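Local structure of chloramphenicol acetyltransferase (Bacteroides thetaiotaomicron, 2I9D) at residues H24-Q29 and Q164-N170; P173-G178 and M189-I195. The protein probably transfers an acetyl group from acetyl-CoA to a hydroxyl of chloramphenicol. All coordinates share one frame; numbering follows the deposited sequence.

Contact 1: H24-Q29 and Q164-N170; sequences HFQNPQ and QEKRSGN
Gln164 reaches across to the backbone of 24-29 and gives an amide hydrogen to Gln26 O, with NE2 and that oxygen 2.9 Å apart. The bond is nearly straight at 171°, lies in the amide plane and meets a lone pair of the carbonyl. The chain gets there by running extended, its CG anti to the backbone N (chi1 -171°). Its OE1 rests against Asn27 CB at 3.4 Å, while CG and CB touch Gln29 NE2. A leucine in place of Gln164 would probably leave Gln26 O without this donor and take from Lys166 O one of its two donors. Further along, Gln29 OE1 takes the backbone hydrogen of Asn170, N to OE1 2.7 Å, and the side-chain amides of Gln29 and Asn170 stand 70° apart. At the outer end the Arg167 guanidinium lays one face over Gln26 CA, while its edge sends NH2 to His24 O at 3.0 Å.

Both segments are loops, and 164-170 carries a type I turn from Lys166 to Gly169. Lys166 O takes Gln164 NE2 and Gly169 N from opposite faces of its plane, which ties the glutamine amide to the turn. A CB on Gly169 would press on Ser168 O and come tight against Gln29 OE1. Within 24-29, Asn27 OD1 accepts from Gln29 N in an Asx turn; within 164-170, Asn170 OD1 receives Glu165 N. A water donates to both Phe25 O and Arg167 O. Gln26 NE2 bonds Gln26 O of the second subunit at the trimer interface, and Pro28 shares a backbone bond with His197, the predicted proton acceptor.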
ATOM      1  N   HIS A  24       3.326 -12.294  18.140  1.00 37.90           N
ATOM      2  CA  HIS A  24       2.677 -13.475  17.557  1.00 37.24           C
ATOM      3  C   HIS A  24       1.798 -13.197  16.341  1.00 35.20           C
ATOM      4  O   HIS A  24       1.117 -14.091  15.842  1.00 35.14           O
ATOM      5  CB  HIS A  24       1.919 -14.219  18.658  1.00 38.69           C
ATOM      6  CG  HIS A  24       2.798 -14.587  19.815  1.00 43.13           C
ATOM      7  ND1 HIS A  24       3.851 -15.477  19.694  1.00 46.57           N
ATOM      8  CD2 HIS A  24       2.821 -14.143  21.097  1.00 46.51           C
ATOM      9  CE1 HIS A  24       4.472 -15.578  20.858  1.00 49.18           C
ATOM     10  NE2 HIS A  24       3.867 -14.780  21.725  1.00 49.33           N
ATOM     11  N   PHE A  25       1.865 -11.963  15.841  1.00 32.70           N
ATOM     12  CA  PHE A  25       1.122 -11.535  14.653  1.00 30.10           C
ATOM     13  C   PHE A  25       1.535 -12.290  13.396  1.00 28.44           C
ATOM     14  O   PHE A  25       2.739 -12.452  13.144  1.00 28.18           O
ATOM     15  CB  PHE A  25       1.345 -10.031  14.431  1.00 29.26           C
ATOM     16  CG  PHE A  25       0.382  -9.148  15.191  1.00 28.73           C
ATOM     17  CD1 PHE A  25       0.101  -9.388  16.546  1.00 26.29           C
ATOM     18  CD2 PHE A  25      -0.233  -8.066  14.551  1.00 27.41           C
ATOM     19  CE1 PHE A  25      -0.763  -8.574  17.252  1.00 28.25           C
ATOM     20  CE2 PHE A  25      -1.130  -7.243  15.240  1.00 29.27           C
ATOM     21  CZ  PHE A  25      -1.394  -7.491  16.603  1.00 28.66           C
ATOM     22  N   GLN A  26       0.540 -12.726  12.625  1.00 26.34           N
ATOM     23  CA  GLN A  26       0.735 -13.172  11.250  1.00 26.41           C
ATOM     24  C   GLN A  26       1.538 -12.163  10.378  1.00 25.03           C
ATOM     25  O   GLN A  26       2.479 -12.530   9.661  1.00 24.89           O
ATOM     26  CB  GLN A  26      -0.610 -13.534  10.583  1.00 25.75           C
ATOM     27  CG  GLN A  26      -0.465 -13.911   9.075  1.00 27.12           C
ATOM     28  CD  GLN A  26      -1.690 -14.616   8.468  1.00 28.39           C
ATOM     29  OE1 GLN A  26      -2.325 -15.455   9.111  1.00 33.36           O
ATOM     30  NE2 GLN A  26      -2.013 -14.281   7.224  1.00 29.16           N
ATOM     31  N   ASN A  27       1.168 -10.893  10.457  1.00 24.16           N
ATOM     32  CA  ASN A  27       1.876  -9.846   9.766  1.00 23.24           C
ATOM     33  C   ASN A  27       2.054  -8.657  10.709  1.00 23.76           C
ATOM     34  O   ASN A  27       1.111  -7.907  10.927  1.00 24.18           O
ATOM     35  CB  ASN A  27       1.097  -9.463   8.490  1.00 22.48           C
ATOM     36  CG  ASN A  27       1.604  -8.211   7.863  1.00 20.37           C
ATOM     37  OD1 ASN A  27       2.729  -7.788   8.124  1.00 21.02           O
ATOM     38  ND2 ASN A  27       0.780  -7.587   7.059  1.00 19.78           N
ATOM     39  N   PRO A  28       3.256  -8.509  11.306  1.00 24.23           N
ATOM     40  CA  PRO A  28       3.616  -7.403  12.228  1.00 23.75           C
ATOM     41  C   PRO A  28       4.115  -6.137  11.528  1.00 23.64           C
ATOM     42  O   PRO A  28       4.584  -5.219  12.192  1.00 23.06           O
ATOM     43  CB  PRO A  28       4.784  -7.994  13.019  1.00 23.77           C
ATOM     44  CG  PRO A  28       5.494  -8.843  12.006  1.00 23.24           C
ATOM     45  CD  PRO A  28       4.381  -9.463  11.153  1.00 23.76           C
ATOM     46  N   GLN A  29       3.995  -6.090  10.203  1.00 23.78           N
ATOM     47  CA  GLN A  29       4.634  -5.039   9.416  1.00 23.92           C
ATOM     48  C   GLN A  29       3.632  -3.987   9.070  1.00 23.76           C
ATOM     49  O   GLN A  29       2.443  -4.256   8.899  1.00 21.92           O
ATOM     50  CB  GLN A  29       5.184  -5.596   8.103  1.00 23.48           C
ATOM     51  CG  GLN A  29       6.162  -6.754   8.291  1.00 25.69           C
ATOM     52  CD  GLN A  29       6.859  -7.153   7.023  1.00 26.81           C
ATOM     53  OE1 GLN A  29       8.050  -7.433   7.037  1.00 29.13           O
ATOM     54  NE2 GLN A  29       6.122  -7.184   5.910  1.00 27.05           N
ATOM     55  N   GLN A 164       6.483 -10.016   2.314  1.00 19.62           N
ATOM     56  CA  GLN A 164       6.795 -10.448   3.647  1.00 20.48           C
ATOM     57  C   GLN A 164       7.416 -11.874   3.566  1.00 20.43           C
ATOM     58  O   GLN A 164       6.742 -12.832   3.160  1.00 20.48           O
ATOM     59  CB  GLN A 164       5.520 -10.412   4.513  1.00 19.94           C
ATOM     60  CG  GLN A 164       5.758 -10.633   6.008  1.00 20.25           C
ATOM     61  CD  GLN A 164       4.462 -11.003   6.757  1.00 22.06           C
ATOM     62  OE1 GLN A 164       3.340 -10.728   6.287  1.00 22.72           O
ATOM     63  NE2 GLN A 164       4.616 -11.644   7.914  1.00 20.19           N
ATOM     64  N   GLU A 165       8.681 -12.009   3.945  1.00 20.20           N
ATOM     65  CA  GLU A 165       9.341 -13.301   3.842  1.00 21.00           C
ATOM     66  C   GLU A 165       8.789 -14.376   4.790  1.00 21.63           C
ATOM     67  O   GLU A 165       8.499 -15.512   4.384  1.00 21.53           O
ATOM     68  CB  GLU A 165      10.856 -13.175   4.023  1.00 20.60           C
ATOM     69  CG  GLU A 165      11.536 -14.561   4.112  1.00 21.13           C
ATOM     70  CD  GLU A 165      13.057 -14.520   4.101  1.00 22.41           C
ATOM     71  OE1 GLU A 165      13.625 -13.410   4.009  1.00 25.16           O
ATOM     72  OE2 GLU A 165      13.683 -15.618   4.169  1.00 24.29           O
ATOM     73  N   LYS A 166       8.653 -13.996   6.049  1.00 22.75           N
ATOM     74  CA  LYS A 166       8.354 -14.907   7.138  1.00 24.88           C
ATOM     75  C   LYS A 166       7.411 -14.229   8.135  1.00 25.15           C
ATOM     76  O   LYS A 166       7.165 -13.041   8.037  1.00 25.19           O
ATOM     77  CB  LYS A 166       9.661 -15.373   7.831  1.00 24.11           C
ATOM     78  CG  LYS A 166      10.535 -14.268   8.342  1.00 26.00           C
ATOM     79  CD  LYS A 166      11.906 -14.778   8.758  1.00 25.78           C
ATOM     80  CE  LYS A 166      12.911 -14.528   7.691  1.00 27.48           C
ATOM     81  NZ  LYS A 166      14.318 -14.721   8.159  1.00 27.38           N
ATOM     82  N   ARG A 167       6.891 -15.016   9.074  1.00 26.38           N
ATOM     83  CA  ARG A 167       5.961 -14.554  10.093  1.00 27.34           C
ATOM     84  C   ARG A 167       6.458 -13.413  10.979  1.00 27.54           C
ATOM     85  O   ARG A 167       5.699 -12.491  11.272  1.00 27.37           O
ATOM     86  CB  ARG A 167       5.465 -15.732  10.935  1.00 27.82           C
ATOM     87  CG  ARG A 167       4.112 -15.478  11.549  1.00 29.41           C
ATOM     88  CD  ARG A 167       3.786 -16.467  12.647  1.00 32.54           C
ATOM     89  NE  ARG A 167       2.550 -16.077  13.340  1.00 35.58           N
ATOM     90  CZ  ARG A 167       1.311 -16.305  12.892  1.00 35.76           C
ATOM     91  NH1 ARG A 167       1.114 -16.913  11.729  1.00 34.77           N
ATOM     92  NH2 ARG A 167       0.255 -15.923  13.615  1.00 35.66           N
ATOM     93  N   SER A 168       7.723 -13.460  11.393  1.00 27.97           N
ATOM     94  CA  SER A 168       8.306 -12.387  12.214  1.00 28.12           C
ATOM     95  C   SER A 168       8.595 -11.125  11.400  1.00 28.65           C
ATOM     96  O   SER A 168       9.006 -10.098  11.963  1.00 29.33           O
ATOM     97  CB  SER A 168       9.601 -12.877  12.894  1.00 28.36           C
ATOM     98  OG  SER A 168      10.593 -13.239  11.948  1.00 28.07           O
ATOM     99  N   GLY A 169       8.399 -11.211  10.083  1.00 27.96           N
ATOM    100  CA  GLY A 169       8.584 -10.075   9.178  1.00 28.00           C
ATOM    101  C   GLY A 169       9.860 -10.159   8.345  1.00 27.71           C
ATOM    102  O   GLY A 169      10.687 -11.048   8.556  1.00 29.27           O
ATOM    103  N   ASN A 170      10.054  -9.226   7.426  1.00 26.34           N
ATOM    104  CA  ASN A 170      11.315  -9.163   6.676  1.00 25.36           C
ATOM    105  C   ASN A 170      12.520  -8.963   7.586  1.00 25.03           C
ATOM    106  O   ASN A 170      12.393  -8.358   8.647  1.00 24.56           O
ATOM    107  CB  ASN A 170      11.268  -8.024   5.652  1.00 25.02           C
ATOM    108  CG  ASN A 170      10.143  -8.184   4.665  1.00 23.58           C
ATOM    109  OD1 ASN A 170       9.815  -9.288   4.285  1.00 22.50           O
ATOM    110  ND2 ASN A 170       9.566  -7.078   4.227  1.00 24.54           N
TER
HETATM  111  O   HOH W   1       5.162 -11.752  13.929  1.00 29.53           O

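Contact 2: P173-G178 and M189-I195; sequences PLLNAG and MPIAMTI
Leu175 and Met193, a selenomethionine, run alongside one another in the same direction, Leu175 CG resting 3.7 Å from Met193 CB. The methyl CE of Met193 curls back to Leu175 CD2 because the chain bends at its last torsion (chi3 -40°). That same CD2 also meets Ile191 CG2, which makes Leu175 the bridge between two residues of the facing strand. Farther along this face Ala177 CB receives the CE of selenomethionine Met189 at 3.6 Å. Helices 52-66 and 202-216 cover the layer: Val60 and Phe208 pack on Leu175, Tyr56 on Ala177, and Leu205 on Met193.

The strands 174-177 and 189-195 belong to one antiparallel beta hairpin, their axes 4.5 Å apart and at 170°, inside the mixed sheet of the acetyltransferase fold. Leu175 with Met193 and Ala177 with Ile191 are non-hydrogen-bonded pairs. Asn176 with Ala192, between them, is hydrogen-bonded, as is Leu174 with Thr194 beyond Leu175. CA-H...O contacts, such as Leu175 CA to Ala192 O, run alongside the hydrogen bonds. Asn176 and Ala192 exchange two bonds, Asn176 N to Ala192 O at 3.0 Å and Ala192 N to Asn176 O at 2.9 Å. Leu174 O accepts from Thr194 N, but the return bond from Leu174 N is weak. Past these pairs, Gly178 N gives to Pro190 O at 3.0 Å, and Pro190 CG and CD pack against the Gly178 backbone. On the reverse face, where Leu174, Asn176, Ala192 and Thr194 project, Asn176 CB packs on Ala192 CB, and Thr194 OG1 hydrogen-bonds Ser31 OG of strand 29-37.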
ATOM      1  N   PRO A 173      14.095  -3.314   6.802  1.00 23.68           N
ATOM      2  CA  PRO A 173      13.224  -2.368   6.056  1.00 22.95           C
ATOM      3  C   PRO A 173      13.468  -2.360   4.553  1.00 22.16           C
ATOM      4  O   PRO A 173      14.602  -2.371   4.101  1.00 21.54           O
ATOM      5  CB  PRO A 173      13.560  -1.006   6.677  1.00 23.21           C
ATOM      6  CG  PRO A 173      13.989  -1.348   8.073  1.00 23.60           C
ATOM      7  CD  PRO A 173      14.758  -2.656   7.939  1.00 23.48           C
ATOM      8  N   LEU A 174      12.364  -2.351   3.813  1.00 22.21           N
ATOM      9  CA  LEU A 174      12.325  -2.329   2.369  1.00 22.45           C
ATOM     10  C   LEU A 174      11.670  -1.000   1.940  1.00 22.55           C
ATOM     11  O   LEU A 174      10.632  -0.620   2.460  1.00 21.68           O
ATOM     12  CB  LEU A 174      11.496  -3.532   1.860  1.00 22.85           C
ATOM     13  CG  LEU A 174      12.056  -4.962   2.023  1.00 24.67           C
ATOM     14  CD1 LEU A 174      11.204  -6.021   1.301  1.00 18.64           C
ATOM     15  CD2 LEU A 174      13.537  -5.014   1.532  1.00 24.30           C
ATOM     16  N   LEU A 175      12.305  -0.295   1.008  1.00 22.61           N
ATOM     17  CA  LEU A 175      11.844   1.026   0.574  1.00 23.10           C
ATOM     18  C   LEU A 175      11.784   1.077  -0.943  1.00 22.82           C
ATOM     19  O   LEU A 175      12.443   0.281  -1.634  1.00 22.74           O
ATOM     20  CB  LEU A 175      12.751   2.171   1.074  1.00 22.97           C
ATOM     21  CG  LEU A 175      12.795   2.465   2.579  1.00 23.99           C
ATOM     22  CD1 LEU A 175      13.932   1.690   3.289  1.00 22.28           C
ATOM     23  CD2 LEU A 175      12.932   3.949   2.811  1.00 21.57           C
ATOM     24  N   ASN A 176      10.978   2.011  -1.431  1.00 22.78           N
ATOM     25  CA  ASN A 176      10.804   2.298  -2.830  1.00 23.13           C
ATOM     26  C   ASN A 176      10.784   3.788  -3.021  1.00 23.58           C
ATOM     27  O   ASN A 176      10.093   4.501  -2.264  1.00 24.63           O
ATOM     28  CB  ASN A 176       9.463   1.774  -3.295  1.00 23.21           C
ATOM     29  CG  ASN A 176       9.378   0.269  -3.225  1.00 25.20           C
ATOM     30  OD1 ASN A 176       9.799  -0.426  -4.151  1.00 28.53           O
ATOM     31  ND2 ASN A 176       8.805  -0.243  -2.142  1.00 25.99           N
ATOM     32  N   ALA A 177      11.503   4.254  -4.039  1.00 22.41           N
ATOM     33  CA  ALA A 177      11.519   5.658  -4.412  1.00 22.02           C
ATOM     34  C   ALA A 177      10.878   5.732  -5.795  1.00 22.26           C
ATOM     35  O   ALA A 177      11.044   4.816  -6.612  1.00 22.84           O
ATOM     36  CB  ALA A 177      12.934   6.174  -4.434  1.00 20.73           C
ATOM     37  N   GLY A 178      10.120   6.785  -6.048  1.00 21.61           N
ATOM     38  CA  GLY A 178       9.477   6.943  -7.344  1.00 21.39           C
ATOM     39  C   GLY A 178       9.912   8.197  -8.040  1.00 21.16           C
ATOM     40  O   GLY A 178      10.843   8.869  -7.594  1.00 21.72           O
HETATM   41  N   MSE A 189       8.766  13.798  -4.680  1.00 26.93           N
HETATM   42  CA  MSE A 189       8.901  12.411  -5.113  1.00 28.63           C
HETATM   43  C   MSE A 189       8.252  11.546  -4.058  1.00 26.06           C
HETATM   44  O   MSE A 189       8.199  11.991  -2.912  1.00 26.53           O
HETATM   45  CB  MSE A 189      10.368  12.042  -5.275  1.00 27.78           C
HETATM   46  CG  MSE A 189      11.195  12.204  -4.027  1.00 29.61           C
HETATM   47 SE   MSE A 189      13.084  11.745  -4.368  1.00 38.43          SE
HETATM   48  CE  MSE A 189      12.845   9.786  -4.526  1.00 28.81           C
ATOM     49  N   PRO A 190       7.720  10.346  -4.434  1.00 23.91           N
ATOM     50  CA  PRO A 190       7.161   9.441  -3.418  1.00 23.44           C
ATOM     51  C   PRO A 190       8.182   8.437  -2.849  1.00 23.44           C
ATOM     52  O   PRO A 190       9.098   7.991  -3.547  1.00 23.50           O
ATOM     53  CB  PRO A 190       6.014   8.733  -4.166  1.00 22.05           C
ATOM     54  CG  PRO A 190       6.438   8.760  -5.637  1.00 22.73           C
ATOM     55  CD  PRO A 190       7.555   9.777  -5.791  1.00 24.06           C
ATOM     56  N   ILE A 191       8.041   8.130  -1.566  1.00 24.62           N
ATOM     57  CA  ILE A 191       8.865   7.126  -0.914  1.00 25.24           C
ATOM     58  C   ILE A 191       7.966   6.249  -0.063  1.00 26.45           C
ATOM     59  O   ILE A 191       7.249   6.734   0.804  1.00 27.28           O
ATOM     60  CB  ILE A 191      10.041   7.742  -0.105  1.00 25.74           C
ATOM     61  CG1 ILE A 191      10.920   8.651  -1.010  1.00 24.40           C
ATOM     62  CG2 ILE A 191      10.872   6.631   0.596  1.00 25.04           C
ATOM     63  CD1 ILE A 191      12.019   9.400  -0.308  1.00 24.30           C
ATOM     64  N   ALA A 192       7.987   4.954  -0.376  1.00 27.08           N
ATOM     65  CA  ALA A 192       7.241   3.926   0.307  1.00 27.87           C
ATOM     66  C   ALA A 192       8.220   3.155   1.201  1.00 29.37           C
ATOM     67  O   ALA A 192       9.433   3.096   0.916  1.00 29.18           O
ATOM     68  CB  ALA A 192       6.602   2.997  -0.711  1.00 26.31           C
HETATM   69  N   MSE A 193       7.702   2.579   2.284  1.00 30.31           N
HETATM   70  CA  MSE A 193       8.510   1.724   3.121  1.00 33.77           C
HETATM   71  C   MSE A 193       7.690   0.718   3.919  1.00 29.91           C
HETATM   72  O   MSE A 193       6.532   0.948   4.229  1.00 29.18           O
HETATM   73  CB  MSE A 193       9.429   2.550   4.034  1.00 32.32           C
HETATM   74  CG  MSE A 193       8.712   3.384   5.077  1.00 36.07           C
HETATM   75 SE   MSE A 193       9.917   4.603   6.105  1.00 50.33          SE
HETATM   76  CE  MSE A 193      11.486   3.396   6.360  1.00 22.44           C
ATOM     77  N   THR A 194       8.332  -0.405   4.235  1.00 28.33           N
ATOM     78  CA  THR A 194       7.752  -1.474   5.022  1.00 26.10           C
ATOM     79  C   THR A 194       8.629  -1.734   6.251  1.00 25.90           C
ATOM     80  O   THR A 194       9.811  -2.027   6.137  1.00 26.11           O
ATOM     81  CB  THR A 194       7.554  -2.722   4.155  1.00 25.79           C
ATOM     82  OG1 THR A 194       6.608  -2.393   3.154  1.00 23.39           O
ATOM     83  CG2 THR A 194       7.020  -3.933   4.953  1.00 24.43           C
ATOM     84  N   ILE A 195       8.049  -1.561   7.429  1.00 25.06           N
ATOM     85  CA  ILE A 195       8.812  -1.675   8.661  1.00 24.41           C
ATOM     86  C   ILE A 195       8.116  -2.662   9.600  1.00 24.18           C
ATOM     87  O   ILE A 195       6.999  -3.083   9.320  1.00 24.13           O
ATOM     88  CB  ILE A 195       9.139  -0.251   9.332  1.00 24.60           C
ATOM     89  CG1 ILE A 195       7.890   0.653   9.477  1.00 23.50           C
ATOM     90  CG2 ILE A 195      10.239   0.490   8.515  1.00 23.42           C
ATOM     91  CD1 ILE A 195       6.774   0.116  10.382  1.00 19.37           C
TER

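In the fold
Both segments of contact 1 precede those of contact 2 along the chain, and their centres lie about 18 Å apart. They meet where strand 29-37, which starts at Gln29, runs antiparallel beside strand 186-196: Gln29 CB lies 3.3 Å from Ile195 O, and Gln29 NE2 packs on Thr194 CG2. The loop holding 164-170 leads into strand 174-183, the other arm of the hairpin. Contact 2 is buried in the mixed sheet, about 7 Å from the centre of the chain, whereas contact 1 is about 18 Å from it, partly buried, and touches both other subunits. Both approach the predicted proton acceptor His197, through Pro28 and Ile195, consistent with an active site near both trimer interface and sheet.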